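Local coordinates for HydG protein (PDB 4RTB) that is a radical SAM [FeFe]-hydrogenase maturase that acts as a CO/CN synthase, using S-adenosylmethionine and an iron-sulfur cluster, at residues A[96-101]-A[342-347]; A[331-336]-A[380-385]; A[386-391]-A[417-422]; A[422-427]-A[463-468]. One frame throughout, in Å; residues are numbered along the deposited sequence.

Contact 1. Residues A[96-101]-A[342-347]; sequences IVLFAP and SQMSAA
Val97 and Phe99 pair with the backbone of Ser342, Met344 and Ala346 in a parallel ladder that joins the first and last strands of the radical SAM (beta/alpha)8 barrel. Four hydrogen bonds alternate along it: Val97 N to Ser342 O, Met344 N to Val97 O (2.8 Å), Phe99 N to Met344 O (3.0 Å) and Ala346 N to Phe99 O. Strand 95-105 is flanked on its other side by strands 148-153 and 388-390.

The side chain of Met344 can be followed outward through apolar company. Its CB lies 3.8 Å from Leu98 CD2, the two side chains running side by side. Met344 CG passes Ile96 CD1 at 4.1 Å, and Met344 SD settles 4.0 Å from Ile96 CG1. A bend at the last torsion (chi3 51°) then returns the methyl to Leu98, with Met344 CE 3.9 Å from Leu98 CD2. Leu98 and Met344 share this face of the sheet, which is covered by helices 330-339 and 375-384, and Ala346 CB touches Leu98 CD1 from the loop beyond the strand.

Val97, Gln343, Phe99 and Ser345 occupy the other face. CB of Val97 rests against CG of Gln343, both chains pointing the same way. With CG of Phe99 placed between its backbone N and carbonyl carbon (chi1 73°), the ring swings over the neighbouring strand so that one face lies over Ser345, offset toward the ring's rim. The Gln343 amide stands almost perpendicular to that ring, its plane turned by 82°, and its OE1 reaches Phe99 CD1 obliquely at 3.5 Å.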
loop_
_atom_site.group_PDB
_atom_site.type_symbol
_atom_site.label_atom_id
_atom_site.label_comp_id
_atom_site.label_asym_id
_atom_site.label_seq_id
_atom_site.Cartn_x
_atom_site.Cartn_y
_atom_site.Cartn_z
ATOM N N ILE A 96 -10.524 2.847 -7.356
ATOM C CA ILE A 96 -9.335 3.180 -6.582
ATOM C C ILE A 96 -9.741 3.549 -5.154
ATOM O O ILE A 96 -10.599 4.409 -4.939
ATOM C CB ILE A 96 -8.535 4.328 -7.237
ATOM C CG1 ILE A 96 -7.366 4.752 -6.342
ATOM C CG2 ILE A 96 -9.444 5.511 -7.571
ATOM C CD1 ILE A 96 -6.273 3.713 -6.247
ATOM N N VAL A 97 -9.140 2.877 -4.179
ATOM C CA VAL A 97 -9.508 3.082 -2.785
ATOM C C VAL A 97 -8.627 4.146 -2.144
ATOM O O VAL A 97 -7.406 4.136 -2.310
ATOM C CB VAL A 97 -9.407 1.777 -1.984
ATOM C CG1 VAL A 97 -9.940 1.977 -0.578
ATOM C CG2 VAL A 97 -10.170 0.669 -2.692
ATOM N N LEU A 98 -9.250 5.067 -1.416
ATOM C CA LEU A 98 -8.518 6.166 -0.800
ATOM C C LEU A 98 -8.479 6.052 0.723
ATOM O O LEU A 98 -9.477 5.706 1.366
ATOM C CB LEU A 98 -9.130 7.509 -1.205
ATOM C CG LEU A 98 -9.235 7.799 -2.704
ATOM C CD1 LEU A 98 -9.592 9.260 -2.932
ATOM C CD2 LEU A 98 -7.952 7.431 -3.439
ATOM N N PHE A 99 -7.312 6.341 1.289
ATOM C CA PHE A 99 -7.138 6.357 2.734
ATOM C C PHE A 99 -6.191 7.479 3.132
ATOM O O PHE A 99 -5.462 8.019 2.297
ATOM C CB PHE A 99 -6.602 5.015 3.234
ATOM C CG PHE A 99 -5.155 4.776 2.901
ATOM C CD1 PHE A 99 -4.791 4.292 1.655
ATOM C CD2 PHE A 99 -4.160 5.026 3.836
ATOM C CE1 PHE A 99 -3.459 4.071 1.343
ATOM C CE2 PHE A 99 -2.829 4.806 3.529
ATOM C CZ PHE A 99 -2.479 4.329 2.282
ATOM N N ALA A 100 -6.203 7.821 4.415
ATOM C CA ALA A 100 -5.297 8.828 4.949
ATOM C C ALA A 100 -4.492 8.254 6.110
ATOM O O ALA A 100 -5.050 7.626 7.015
ATOM C CB ALA A 100 -6.067 10.059 5.389
ATOM N N PRO A 101 -3.168 8.454 6.079
ATOM C CA PRO A 101 -2.297 7.988 7.160
ATOM C C PRO A 101 -2.322 8.931 8.355
ATOM O O PRO A 101 -2.164 10.140 8.197
ATOM C CB PRO A 101 -0.913 7.966 6.508
ATOM C CG PRO A 101 -0.986 9.012 5.453
ATOM C CD PRO A 101 -2.404 9.026 4.956
ATOM N N SER A 342 -4.328 -0.313 -6.481
ATOM C CA SER A 342 -5.730 -0.366 -6.078
ATOM C C SER A 342 -6.009 0.472 -4.834
ATOM O O SER A 342 -7.168 0.704 -4.483
ATOM C CB SER A 342 -6.157 -1.815 -5.836
ATOM O OG SER A 342 -5.332 -2.432 -4.866
ATOM N N GLN A 343 -4.947 0.923 -4.169
ATOM C CA GLN A 343 -5.084 1.759 -2.977
ATOM C C GLN A 343 -4.142 2.958 -3.013
ATOM O O GLN A 343 -3.022 2.869 -3.517
ATOM C CB GLN A 343 -4.828 0.945 -1.708
ATOM C CG GLN A 343 -6.090 0.483 -1.005
ATOM C CD GLN A 343 -5.840 0.100 0.441
ATOM O OE1 GLN A 343 -5.698 0.963 1.308
ATOM N NE2 GLN A 343 -5.783 -1.199 0.708
ATOM N N MET A 344 -4.595 4.072 -2.446
ATOM C CA MET A 344 -3.871 5.331 -2.562
ATOM C C MET A 344 -3.993 6.222 -1.331
ATOM O O MET A 344 -5.037 6.261 -0.682
ATOM C CB MET A 344 -4.375 6.099 -3.776
ATOM C CG MET A 344 -3.380 6.237 -4.898
ATOM S SD MET A 344 -4.153 7.172 -6.219
ATOM C CE MET A 344 -4.761 8.583 -5.293
ATOM N N SER A 345 -2.925 6.953 -1.031
ATOM C CA SER A 345 -2.950 7.938 0.042
ATOM C C SER A 345 -3.233 9.321 -0.532
ATOM O O SER A 345 -2.425 9.867 -1.284
ATOM C CB SER A 345 -1.627 7.941 0.808
ATOM O OG SER A 345 -0.578 8.449 0.004
ATOM N N ALA A 346 -4.385 9.881 -0.181
ATOM C CA ALA A 346 -4.778 11.183 -0.693
ATOM C C ALA A 346 -4.846 12.215 0.421
ATOM O O ALA A 346 -5.323 11.925 1.518
ATOM C CB ALA A 346 -6.112 11.090 -1.404
ATOM N N ALA A 347 -4.367 13.420 0.125
ATOM C CA ALA A 347 -4.361 14.525 1.085
ATOM C C ALA A 347 -3.623 14.135 2.364
ATOM O O ALA A 347 -3.925 14.633 3.452
ATOM C CB ALA A 347 -5.777 14.966 1.403
#

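Contact 2. Residues A[331-336]-A[380-385]; sequences HLRDEL and EVLIDK
Asp334 reaches from helix 330-339 to Lys385, just past the end of helix 375-384, in a salt bridge between two of the helices that pack around the outside of the barrel. The helices diverge by 52° in direction, and their axes come no closer than 11.4 Å, so side chains alone span the gap.

The ionic part is a network of three residues centred on the Asp334 carboxylate. Asp334 OD1 pairs with Lys385 NZ at 3.3 Å in a salt bridge, the end of the lysine chain, CD and CE included, lying alongside the oxygen. Asp334 OD2 takes a hydrogen bond of 2.9 Å from NH1 of the adjacent Arg333. That donor arrives on the syn side of OD2, and the oxygen lies close to the guanidinium plane, at its edge. The bend of the Arg333 chain at chi2 and chi3 brings NH1 round to Asp334, edge-on. Two positive groups around one largely buried carboxylate would be expected to favour its ionised form.

Aliphatic groups pack against the charged ones. Leu382 points CD2 at the carboxylate and comes within 4.0 Å of Arg333 NH1. Val381 adds CG1, which is 3.8 Å from Asp334 OD1, and Phe387 covers both Asp334 and Leu382 from the loop that follows. The aliphatic part of Lys385 crosses Asp334 at about a right angle, placing its CD 3.6 Å from Asp334 CB.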
loop_
_atom_site.group_PDB
_atom_site.type_symbol
_atom_site.label_atom_id
_atom_site.label_comp_id
_atom_site.label_asym_id
_atom_site.label_seq_id
_atom_site.Cartn_x
_atom_site.Cartn_y
_atom_site.Cartn_z
ATOM N N HIS A 331 0.167 12.797 -12.912
ATOM C CA HIS A 331 0.242 12.114 -14.198
ATOM C C HIS A 331 0.771 10.689 -14.073
ATOM O O HIS A 331 0.270 9.774 -14.730
ATOM C CB HIS A 331 1.109 12.914 -15.175
ATOM C CG HIS A 331 2.566 12.933 -14.829
ATOM N ND1 HIS A 331 3.443 11.961 -15.255
ATOM C CD2 HIS A 331 3.299 13.814 -14.107
ATOM C CE1 HIS A 331 4.655 12.237 -14.807
ATOM N NE2 HIS A 331 4.595 13.355 -14.108
ATOM N N LEU A 332 1.776 10.501 -13.226
ATOM C CA LEU A 332 2.335 9.177 -13.007
ATOM C C LEU A 332 1.457 8.375 -12.064
ATOM O O LEU A 332 1.242 7.184 -12.270
ATOM C CB LEU A 332 3.748 9.269 -12.443
ATOM C CG LEU A 332 4.326 7.892 -12.125
ATOM C CD1 LEU A 332 4.781 7.201 -13.399
ATOM C CD2 LEU A 332 5.461 8.003 -11.135
ATOM N N ARG A 333 0.963 9.046 -11.029
ATOM C CA ARG A 333 0.070 8.450 -10.041
ATOM C C ARG A 333 -1.081 7.691 -10.702
ATOM O O ARG A 333 -1.293 6.500 -10.431
ATOM C CB ARG A 333 -0.466 9.544 -9.109
ATOM C CG ARG A 333 -1.327 9.063 -7.959
ATOM C CD ARG A 333 -2.699 9.718 -7.997
ATOM N NE ARG A 333 -2.688 11.127 -7.614
ATOM C CZ ARG A 333 -3.565 12.023 -8.059
ATOM N NH1 ARG A 333 -4.513 11.657 -8.913
ATOM N NH2 ARG A 333 -3.492 13.287 -7.663
ATOM N N ASP A 334 -1.803 8.365 -11.591
ATOM C CA ASP A 334 -2.967 7.744 -12.210
ATOM C C ASP A 334 -2.589 6.751 -13.315
ATOM O O ASP A 334 -3.386 5.878 -13.667
ATOM C CB ASP A 334 -3.909 8.825 -12.740
ATOM C CG ASP A 334 -4.459 9.700 -11.625
ATOM O OD1 ASP A 334 -4.742 10.890 -11.870
ATOM O OD2 ASP A 334 -4.598 9.193 -10.494
ATOM N N GLU A 335 -1.374 6.869 -13.847
ATOM C CA GLU A 335 -0.842 5.830 -14.729
ATOM C C GLU A 335 -0.641 4.547 -13.923
ATOM O O GLU A 335 -0.978 3.452 -14.379
ATOM C CB GLU A 335 0.478 6.263 -15.379
ATOM C CG GLU A 335 0.398 6.449 -16.895
ATOM C CD GLU A 335 1.717 6.170 -17.604
ATOM O OE1 GLU A 335 2.698 6.908 -17.369
ATOM O OE2 GLU A 335 1.770 5.207 -18.401
ATOM N N LEU A 336 -0.100 4.694 -12.718
ATOM C CA LEU A 336 0.108 3.566 -11.821
ATOM C C LEU A 336 -1.234 2.974 -11.406
ATOM O O LEU A 336 -1.362 1.757 -11.265
ATOM C CB LEU A 336 0.914 3.991 -10.592
ATOM C CG LEU A 336 2.320 4.521 -10.886
ATOM C CD1 LEU A 336 2.953 5.113 -9.637
ATOM C CD2 LEU A 336 3.201 3.428 -11.475
ATOM N N GLU A 380 -11.622 15.102 -7.902
ATOM C CA GLU A 380 -11.961 15.721 -9.178
ATOM C C GLU A 380 -11.110 15.123 -10.297
ATOM O O GLU A 380 -11.632 14.616 -11.299
ATOM C CB GLU A 380 -11.750 17.232 -9.091
ATOM C CG GLU A 380 -12.755 18.083 -9.840
ATOM C CD GLU A 380 -12.651 19.549 -9.453
ATOM O OE1 GLU A 380 -11.827 19.873 -8.568
ATOM O OE2 GLU A 380 -13.392 20.373 -10.027
ATOM N N VAL A 381 -9.793 15.174 -10.111
ATOM C CA VAL A 381 -8.861 14.637 -11.093
ATOM C C VAL A 381 -9.131 13.160 -11.380
ATOM O O VAL A 381 -9.176 12.751 -12.539
ATOM C CB VAL A 381 -7.399 14.803 -10.636
ATOM C CG1 VAL A 381 -6.447 14.251 -11.686
ATOM C CG2 VAL A 381 -7.095 16.266 -10.355
ATOM N N LEU A 382 -9.318 12.369 -10.327
ATOM C CA LEU A 382 -9.610 10.948 -10.487
ATOM C C LEU A 382 -10.874 10.731 -11.303
ATOM O O LEU A 382 -10.916 9.874 -12.188
ATOM C CB LEU A 382 -9.757 10.264 -9.125
ATOM C CG LEU A 382 -8.473 9.949 -8.359
ATOM C CD1 LEU A 382 -8.791 9.226 -7.060
ATOM C CD2 LEU A 382 -7.535 9.124 -9.219
ATOM N N ILE A 383 -11.901 11.516 -11.006
ATOM C CA ILE A 383 -13.187 11.353 -11.656
ATOM C C ILE A 383 -13.091 11.760 -13.124
ATOM O O ILE A 383 -13.855 11.274 -13.959
ATOM C CB ILE A 383 -14.291 12.164 -10.932
ATOM C CG1 ILE A 383 -15.582 11.355 -10.846
ATOM C CG2 ILE A 383 -14.541 13.509 -11.605
ATOM C CD1 ILE A 383 -16.710 12.107 -10.195
ATOM N N ASP A 384 -12.137 12.632 -13.444
ATOM C CA ASP A 384 -11.945 13.036 -14.833
ATOM C C ASP A 384 -11.120 12.019 -15.622
ATOM O O ASP A 384 -11.274 11.901 -16.837
ATOM C CB ASP A 384 -11.293 14.418 -14.907
ATOM C CG ASP A 384 -12.281 15.505 -15.292
ATOM O OD1 ASP A 384 -12.326 15.877 -16.485
ATOM O OD2 ASP A 384 -13.016 15.982 -14.403
ATOM N N LYS A 385 -10.253 11.282 -14.932
ATOM C CA LYS A 385 -9.466 10.233 -15.579
ATOM C C LYS A 385 -10.263 8.929 -15.657
ATOM O O LYS A 385 -9.727 7.880 -16.025
ATOM C CB LYS A 385 -8.140 10.009 -14.842
ATOM C CG LYS A 385 -7.334 11.282 -14.622
ATOM C CD LYS A 385 -5.841 11.079 -14.851
ATOM C CE LYS A 385 -5.068 12.374 -14.624
ATOM N NZ LYS A 385 -3.591 12.170 -14.677
#

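Contact 3. Residues A[386-391]-A[417-422]; sequences GFLPSF and FCTPDA
Flat groups stay outside the patch where Leu388 and Ser390 meet Ala422. The CB of Phe391 points away from 417-422; its ring packs on Leu98 and also meets Tyr429, further along helix 419-432, with the planes at about 20°. The ring of Phe387 goes to helix 330-339, against Val337 and Glu338.

What remains is a small aliphatic contact between a strand and the N-terminal part of helix 419-432. Leu388 has CG roughly anti to its backbone N (chi1 -153°), which carries CD1 out to the helix. There Leu388 CD1 touches Ala422 CB at 3.7 Å and Thr419 CG2 at 4.1 Å, two groups one helical turn apart. Ser390 approaches the same alanine methyl with its own CB, 3.9 Å from Ala422 CB. The small Ala422 side chain thus lets the helix come near, its CA lying 5.1 Å from Ser390 CA. The polar end of Ser390 is used elsewhere, as OG is hydrogen-bonded to Ile96 O.

Strand 388-390 is bonded along its backbone to strand 95-105, Arg95 of that strand also touches Ala422, and Phe426 continues the helix's cover over Leu388 and Pro389.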
loop_
_atom_site.group_PDB
_atom_site.type_symbol
_atom_site.label_atom_id
_atom_site.label_comp_id
_atom_site.label_asym_id
_atom_site.label_seq_id
_atom_site.Cartn_x
_atom_site.Cartn_y
_atom_site.Cartn_z
ATOM N N GLY A 386 -11.544 9.007 -15.303
ATOM C CA GLY A 386 -12.461 7.893 -15.469
ATOM C C GLY A 386 -12.457 6.885 -14.337
ATOM O O GLY A 386 -12.987 5.781 -14.480
ATOM N N PHE A 387 -11.873 7.268 -13.206
ATOM C CA PHE A 387 -11.715 6.361 -12.070
ATOM C C PHE A 387 -12.833 6.497 -11.037
ATOM O O PHE A 387 -13.458 7.552 -10.913
ATOM C CB PHE A 387 -10.360 6.594 -11.399
ATOM C CG PHE A 387 -9.187 6.180 -12.239
ATOM C CD1 PHE A 387 -8.033 6.946 -12.265
ATOM C CD2 PHE A 387 -9.232 5.017 -12.994
ATOM C CE1 PHE A 387 -6.946 6.566 -13.034
ATOM C CE2 PHE A 387 -8.147 4.632 -13.766
ATOM C CZ PHE A 387 -7.004 5.408 -13.785
ATOM N N LEU A 388 -13.070 5.417 -10.297
ATOM C CA LEU A 388 -14.092 5.389 -9.255
ATOM C C LEU A 388 -13.443 5.423 -7.870
ATOM O O LEU A 388 -12.900 4.416 -7.409
ATOM C CB LEU A 388 -14.966 4.140 -9.397
ATOM C CG LEU A 388 -16.418 4.129 -8.900
ATOM C CD1 LEU A 388 -16.724 2.794 -8.235
ATOM C CD2 LEU A 388 -16.736 5.284 -7.955
ATOM N N PRO A 389 -13.494 6.587 -7.204
ATOM C CA PRO A 389 -12.954 6.737 -5.850
ATOM C C PRO A 389 -13.838 6.031 -4.833
ATOM O O PRO A 389 -15.062 6.134 -4.921
ATOM C CB PRO A 389 -12.965 8.253 -5.624
ATOM C CG PRO A 389 -13.172 8.861 -6.983
ATOM C CD PRO A 389 -13.987 7.866 -7.738
ATOM N N SER A 390 -13.229 5.332 -3.881
ATOM C CA SER A 390 -13.997 4.570 -2.906
ATOM C C SER A 390 -13.479 4.767 -1.490
ATOM O O SER A 390 -12.344 5.196 -1.279
ATOM C CB SER A 390 -13.982 3.086 -3.263
ATOM O OG SER A 390 -13.254 2.875 -4.456
ATOM N N PHE A 391 -14.336 4.451 -0.526
ATOM C CA PHE A 391 -14.026 4.614 0.885
ATOM C C PHE A 391 -14.724 3.505 1.669
ATOM O O PHE A 391 -15.525 3.787 2.562
ATOM C CB PHE A 391 -14.484 5.991 1.391
ATOM C CG PHE A 391 -14.152 7.134 0.465
ATOM C CD1 PHE A 391 -15.042 7.527 -0.523
ATOM C CD2 PHE A 391 -12.959 7.825 0.596
ATOM C CE1 PHE A 391 -14.743 8.580 -1.372
ATOM C CE2 PHE A 391 -12.655 8.881 -0.249
ATOM C CZ PHE A 391 -13.550 9.259 -1.234
ATOM N N PHE A 417 -16.735 -8.346 -9.792
ATOM C CA PHE A 417 -16.696 -6.897 -9.945
ATOM C C PHE A 417 -16.984 -6.196 -8.621
ATOM O O PHE A 417 -16.175 -5.396 -8.146
ATOM C CB PHE A 417 -17.688 -6.449 -11.010
ATOM N N CYS A 418 -18.141 -6.511 -8.041
ATOM C CA CYS A 418 -18.601 -5.948 -6.766
ATOM C C CYS A 418 -18.455 -4.428 -6.688
ATOM O O CYS A 418 -17.960 -3.882 -5.700
ATOM C CB CYS A 418 -17.864 -6.599 -5.596
ATOM S SG CYS A 418 -18.958 -7.041 -4.227
ATOM N N THR A 419 -18.896 -3.761 -7.747
ATOM C CA THR A 419 -18.925 -2.303 -7.819
ATOM C C THR A 419 -19.892 -1.586 -6.844
ATOM O O THR A 419 -19.533 -0.529 -6.327
ATOM C CB THR A 419 -19.258 -1.854 -9.260
ATOM O OG1 THR A 419 -18.437 -2.580 -10.183
ATOM C CG2 THR A 419 -19.012 -0.366 -9.439
ATOM N N PRO A 420 -21.109 -2.135 -6.596
ATOM C CA PRO A 420 -22.092 -1.478 -5.718
ATOM C C PRO A 420 -21.567 -0.842 -4.428
ATOM O O PRO A 420 -21.902 0.314 -4.153
ATOM C CB PRO A 420 -23.059 -2.625 -5.365
ATOM C CG PRO A 420 -22.453 -3.872 -5.958
ATOM C CD PRO A 420 -21.681 -3.383 -7.121
ATOM N N ASP A 421 -20.780 -1.576 -3.647
ATOM C CA ASP A 421 -20.292 -1.048 -2.380
ATOM C C ASP A 421 -19.453 0.209 -2.608
ATOM O O ASP A 421 -19.623 1.213 -1.913
ATOM C CB ASP A 421 -19.482 -2.103 -1.626
ATOM C CG ASP A 421 -19.454 -1.855 -0.126
ATOM O OD1 ASP A 421 -20.504 -1.464 0.431
ATOM O OD2 ASP A 421 -18.388 -2.051 0.495
ATOM N N ALA A 422 -18.566 0.152 -3.599
ATOM C CA ALA A 422 -17.729 1.293 -3.958
ATOM C C ALA A 422 -18.576 2.469 -4.443
ATOM O O ALA A 422 -18.351 3.623 -4.050
ATOM C CB ALA A 422 -16.721 0.894 -5.021
#

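Contact 4. Residues A[422-427]-A[463-468]; sequences ALFSFV and RAIEYI
Helices 419-432 and 459-468 run nearly parallel here, their directions only 8° apart and their axes 11.2 Å from each other. Between them Phe424 and Val427 face Ile465 and Ile468. The Phe424 ring reaches across with one corner: CE1 is 3.8 Å from Ile468 CD1 and 3.9 Å from Ile465 CG1. Ile468 CD1 and the methyl of Ala464 both sit at the ring edge, close to its plane, with Ala464 CB 4.2 Å from Phe424 CZ.

One turn further on, the two methyls of Val427 divide between the isoleucines. Val427 CG1, anti to the backbone N (chi1 169°), meets Ile468 CG2 at 3.7 Å, whereas Val427 CG2 meets Ile465 CG2 at 4.0 Å. Leu423 makes a looser contact, its CB 4.4 Å from Ile465 CD1. Helix 438-454 packs on both of these C-terminal helices, away from the SAM and cluster sites, Leu448 touching Leu423 and Val427, and Val452 touching Ile465.

Every group that meets across the two helices is a hydrocarbon branch or the phenyl ring. Their association therefore probably rests on the burial of apolar surface round Val427 and Ile465, while the Ile468 side borders solvent.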
loop_
_atom_site.group_PDB
_atom_site.type_symbol
_atom_site.label_atom_id
_atom_site.label_comp_id
_atom_site.label_asym_id
_atom_site.label_seq_id
_atom_site.Cartn_x
_atom_site.Cartn_y
_atom_site.Cartn_z
ATOM N N ALA A 422 -18.566 0.152 -3.599
ATOM C CA ALA A 422 -17.729 1.293 -3.958
ATOM C C ALA A 422 -18.576 2.469 -4.443
ATOM O O ALA A 422 -18.351 3.623 -4.050
ATOM C CB ALA A 422 -16.721 0.894 -5.021
ATOM N N LEU A 423 -19.541 2.161 -5.305
ATOM C CA LEU A 423 -20.512 3.135 -5.780
ATOM C C LEU A 423 -21.117 3.903 -4.627
ATOM O O LEU A 423 -21.100 5.127 -4.620
ATOM C CB LEU A 423 -21.626 2.451 -6.572
ATOM C CG LEU A 423 -21.321 1.995 -7.997
ATOM C CD1 LEU A 423 -22.456 1.127 -8.514
ATOM C CD2 LEU A 423 -21.104 3.195 -8.901
ATOM N N PHE A 424 -21.638 3.178 -3.643
ATOM C CA PHE A 424 -22.343 3.822 -2.545
ATOM C C PHE A 424 -21.413 4.513 -1.559
ATOM O O PHE A 424 -21.811 5.486 -0.920
ATOM C CB PHE A 424 -23.231 2.813 -1.823
ATOM C CG PHE A 424 -24.507 2.535 -2.549
ATOM C CD1 PHE A 424 -25.510 3.489 -2.586
ATOM C CD2 PHE A 424 -24.698 1.341 -3.222
ATOM C CE1 PHE A 424 -26.686 3.251 -3.263
ATOM C CE2 PHE A 424 -25.874 1.096 -3.903
ATOM C CZ PHE A 424 -26.868 2.055 -3.924
ATOM N N SER A 425 -20.183 4.028 -1.433
ATOM C CA SER A 425 -19.208 4.736 -0.613
ATOM C C SER A 425 -18.954 6.108 -1.234
ATOM O O SER A 425 -18.932 7.132 -0.538
ATOM C CB SER A 425 -17.905 3.943 -0.481
ATOM O OG SER A 425 -17.243 3.818 -1.725
ATOM N N PHE A 426 -18.796 6.125 -2.555
ATOM C CA PHE A 426 -18.591 7.379 -3.271
ATOM C C PHE A 426 -19.840 8.259 -3.216
ATOM O O PHE A 426 -19.739 9.487 -3.164
ATOM C CB PHE A 426 -18.194 7.110 -4.721
ATOM C CG PHE A 426 -17.832 8.349 -5.489
ATOM C CD1 PHE A 426 -18.556 8.724 -6.608
ATOM C CD2 PHE A 426 -16.770 9.143 -5.086
ATOM C CE1 PHE A 426 -18.225 9.865 -7.318
ATOM C CE2 PHE A 426 -16.434 10.286 -5.789
ATOM C CZ PHE A 426 -17.163 10.647 -6.906
ATOM N N VAL A 427 -21.012 7.630 -3.225
ATOM C CA VAL A 427 -22.268 8.353 -3.072
ATOM C C VAL A 427 -22.262 9.090 -1.739
ATOM O O VAL A 427 -22.550 10.285 -1.680
ATOM C CB VAL A 427 -23.499 7.414 -3.142
ATOM C CG1 VAL A 427 -24.756 8.146 -2.704
ATOM C CG2 VAL A 427 -23.681 6.858 -4.545
ATOM N N ARG A 463 -31.456 3.428 -9.775
ATOM C CA ARG A 463 -32.645 4.065 -9.212
ATOM C C ARG A 463 -32.392 4.539 -7.778
ATOM O O ARG A 463 -32.733 5.672 -7.414
ATOM C CB ARG A 463 -33.839 3.105 -9.251
ATOM C CG ARG A 463 -34.328 2.760 -10.654
ATOM C CD ARG A 463 -35.676 3.405 -10.956
ATOM N NE ARG A 463 -36.159 3.065 -12.292
ATOM C CZ ARG A 463 -36.083 3.872 -13.346
ATOM N NH1 ARG A 463 -35.550 5.081 -13.225
ATOM N NH2 ARG A 463 -36.548 3.474 -14.522
ATOM N N ALA A 464 -31.774 3.674 -6.975
ATOM C CA ALA A 464 -31.481 3.990 -5.577
ATOM C C ALA A 464 -30.509 5.160 -5.436
ATOM O O ALA A 464 -30.721 6.063 -4.624
ATOM C CB ALA A 464 -30.929 2.772 -4.873
ATOM N N ILE A 465 -29.438 5.129 -6.225
ATOM C CA ILE A 465 -28.454 6.206 -6.251
ATOM C C ILE A 465 -29.105 7.541 -6.590
ATOM O O ILE A 465 -28.818 8.560 -5.958
ATOM C CB ILE A 465 -27.334 5.925 -7.272
ATOM C CG1 ILE A 465 -26.502 4.721 -6.835
ATOM C CG2 ILE A 465 -26.438 7.144 -7.445
ATOM C CD1 ILE A 465 -25.428 4.338 -7.826
ATOM N N GLU A 466 -29.986 7.533 -7.584
ATOM C CA GLU A 466 -30.646 8.767 -7.985
ATOM C C GLU A 466 -31.625 9.239 -6.912
ATOM O O GLU A 466 -31.830 10.440 -6.740
ATOM C CB GLU A 466 -31.365 8.592 -9.324
ATOM C CG GLU A 466 -31.678 9.908 -10.021
ATOM C CD GLU A 466 -32.082 9.718 -11.468
ATOM O OE1 GLU A 466 -32.425 8.577 -11.844
ATOM O OE2 GLU A 466 -32.048 10.707 -12.233
ATOM N N TYR A 467 -32.225 8.296 -6.189
ATOM C CA TYR A 467 -33.097 8.654 -5.073
ATOM C C TYR A 467 -32.306 9.349 -3.967
ATOM O O TYR A 467 -32.718 10.395 -3.463
ATOM C CB TYR A 467 -33.806 7.418 -4.512
ATOM C CG TYR A 467 -34.668 7.699 -3.296
ATOM C CD1 TYR A 467 -34.156 7.566 -2.010
ATOM C CD2 TYR A 467 -35.993 8.095 -3.435
ATOM C CE1 TYR A 467 -34.936 7.822 -0.897
ATOM C CE2 TYR A 467 -36.782 8.352 -2.327
ATOM C CZ TYR A 467 -36.249 8.213 -1.061
ATOM O OH TYR A 467 -37.029 8.467 0.044
ATOM N N ILE A 468 -31.175 8.754 -3.594
ATOM C CA ILE A 468 -30.325 9.291 -2.535
ATOM C C ILE A 468 -29.884 10.723 -2.828
ATOM O O ILE A 468 -29.943 11.593 -1.957
ATOM C CB ILE A 468 -29.079 8.408 -2.326
ATOM C CG1 ILE A 468 -29.488 7.040 -1.771
ATOM C CG2 ILE A 468 -28.087 9.087 -1.392
ATOM C CD1 ILE A 468 -28.320 6.126 -1.458
#

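From the N terminus, the chain enters strand 95-105 and runs through the barrel before contact 1 brings 342-347 back beside 96-101. Contact 2 crosses this loop: 331-336 lies within it, whereas 380-385 follows its close. Arg333 and Leu382 pack on the face carrying Met344 and Leu98, so helices 330-339 and 375-384 sit directly over the barrel seam. Contacts 3 and 4 follow in series. Contact 3 closes a shorter loop from strand 388-390 to helix 419-432, and at Ala422 contact 4 begins, joining that helix to 459-468. Ile383 packs on Phe426, linking contacts 2 and 4 and tying the C-terminal helices to the barrel's outer layer.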